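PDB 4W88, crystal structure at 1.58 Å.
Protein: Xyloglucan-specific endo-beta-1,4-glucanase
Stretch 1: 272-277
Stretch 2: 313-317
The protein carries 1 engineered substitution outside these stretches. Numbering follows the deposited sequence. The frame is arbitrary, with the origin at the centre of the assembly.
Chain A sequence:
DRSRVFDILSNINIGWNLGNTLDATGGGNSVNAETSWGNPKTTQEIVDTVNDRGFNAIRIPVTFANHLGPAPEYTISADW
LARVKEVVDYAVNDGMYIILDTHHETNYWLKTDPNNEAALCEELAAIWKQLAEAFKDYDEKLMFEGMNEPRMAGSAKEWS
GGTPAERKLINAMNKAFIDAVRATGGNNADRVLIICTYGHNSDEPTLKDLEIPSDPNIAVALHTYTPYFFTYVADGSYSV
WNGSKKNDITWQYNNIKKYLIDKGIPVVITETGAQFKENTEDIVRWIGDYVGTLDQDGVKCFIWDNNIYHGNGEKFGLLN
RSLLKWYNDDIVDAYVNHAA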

# COMPACT_ATOMS: atom_id res chain seq x y z
N THR A 272 4.64 5.14 2.80
CA THR A 272 5.52 6.27 2.99
C THR A 272 6.77 5.76 3.71
O THR A 272 6.89 4.57 4.04
N GLY A 273 7.73 6.66 3.94
CA GLY A 273 8.99 6.29 4.58
C GLY A 273 10.11 7.19 4.05
O GLY A 273 9.89 8.00 3.15
N ALA A 274 11.32 7.07 4.63
CA ALA A 274 12.47 7.85 4.20
C ALA A 274 13.68 6.94 4.12
O ALA A 274 13.95 6.22 5.02
N GLN A 275 14.38 6.98 3.01
CA GLN A 275 15.55 6.19 2.88
C GLN A 275 16.62 6.69 3.87
O GLN A 275 16.77 7.89 4.13
N PHE A 276 17.27 5.71 4.47
CA PHE A 276 18.32 5.96 5.44
C PHE A 276 19.56 6.54 4.78
O PHE A 276 20.15 5.91 3.91
N LYS A 277 19.92 7.75 5.21
CA LYS A 277 21.06 8.50 4.60
C LYS A 277 22.04 8.96 5.69
O LYS A 277 22.49 10.11 5.69
N GLY A 313 20.93 -0.30 -2.65
CA GLY A 313 19.53 -0.24 -2.99
C GLY A 313 18.87 0.86 -2.18
O GLY A 313 19.57 1.66 -1.49
N GLU A 314 17.56 0.89 -2.24
CA GLU A 314 16.80 1.93 -1.59
C GLU A 314 16.67 1.57 -0.10
O GLU A 314 16.04 0.57 0.23
N LYS A 315 17.25 2.40 0.78
CA LYS A 315 17.49 1.94 2.15
C LYS A 315 16.28 2.18 3.04
O LYS A 315 16.33 2.96 4.00
N PHE A 316 15.16 1.54 2.70
CA PHE A 316 13.92 1.70 3.52
C PHE A 316 13.80 0.66 4.67
O PHE A 316 12.82 0.64 5.43
N GLY A 317 14.78 -0.25 4.78
CA GLY A 317 14.73 -1.26 5.76
C GLY A 317 14.63 -0.75 7.22
O GLY A 317 15.36 0.17 7.63

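The most unusual feature is a CH-pi contact: Gln275 lays its aliphatic chain over one face of the Phe316 ring. Gln275 CG sits 3.6 Å from the centroid of the Phe316 ring, 14° off the ring normal. Gln275 has chi1 m and chi2 t, an extended form that carries its amide past the ring to Glu314. There Gln275 NE2 lies 3.8 Å from Glu314 CG, a packing contact.

The Gln275 amide also reaches a water. Water 1 donates to Gln275 OE1 at 2.6 Å and accepts from Lys315 N at 2.9 Å, so it bridges side chain to backbone. One direct hydrogen bond joins the stretches: Phe276 N to Lys315 O, 2.9 Å and nearly linear. Gln275 CA adds a CA-H...O contact to the same Lys315 O at 3.5 Å.

Phe316 (chi1 m) starts sideways, but its end comes nearer the first stretch. Its edge meets backbone: Phe316 CE1 is 3.7 Å from both Gly273 C and Ala274 N. A CB on Gly273 would point toward this ring and fall 3.5 Å from Phe316 CD1; the backbone angles alone already call for glycine.

Phe276 (t) and Lys315 (m) touch near their bases, Phe276 CB to Lys315 CB at 4.2 Å. Their ends then lead away. Ala274 points its methyl away.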

# COMPACT_ATOMS: atom_id res chain seq x y z
CB THR A 272 4.82 7.40 3.77
OG1 THR A 272 5.64 8.61 3.74
CG2 THR A 272 4.52 6.97 5.19
CB ALA A 274 12.68 8.94 5.23
CB GLN A 275 16.12 6.22 1.45
CG GLN A 275 15.22 5.54 0.45
CD GLN A 275 15.68 5.67 -0.99
OE1 GLN A 275 16.88 5.62 -1.30
NE2 GLN A 275 14.71 5.84 -1.89
CB PHE A 276 18.73 4.73 6.28
CG PHE A 276 19.73 5.06 7.35
CD1 PHE A 276 19.33 5.90 8.42
CD2 PHE A 276 21.02 4.55 7.35
CE1 PHE A 276 20.22 6.27 9.42
CE2 PHE A 276 21.91 4.89 8.38
CZ PHE A 276 21.50 5.74 9.41
CB LYS A 277 20.53 9.74 3.86
CG LYS A 277 19.54 9.53 2.72
CD LYS A 277 18.90 10.83 2.28
CE LYS A 277 17.92 10.55 1.15
NZ LYS A 277 17.55 11.84 0.50
CB GLU A 314 15.46 2.07 -2.28
CG GLU A 314 15.58 2.65 -3.72
CD GLU A 314 14.24 2.78 -4.44
OE1 GLU A 314 13.25 2.28 -3.94
OE2 GLU A 314 14.14 3.37 -5.54
CB LYS A 315 18.82 2.47 2.74
CG LYS A 315 20.08 1.93 2.09
CD LYS A 315 21.29 2.72 2.57
CE LYS A 315 22.60 2.02 2.21
NZ LYS A 315 22.69 1.66 0.78
CB PHE A 316 12.76 1.52 2.60
CG PHE A 316 12.44 2.74 1.73
CD1 PHE A 316 12.02 3.90 2.28
CD2 PHE A 316 12.54 2.65 0.37
CE1 PHE A 316 11.66 5.00 1.57
CE2 PHE A 316 12.18 3.73 -0.42
CZ PHE A 316 11.76 4.93 0.16
O HOH W 1 18.99 4.60 -0.10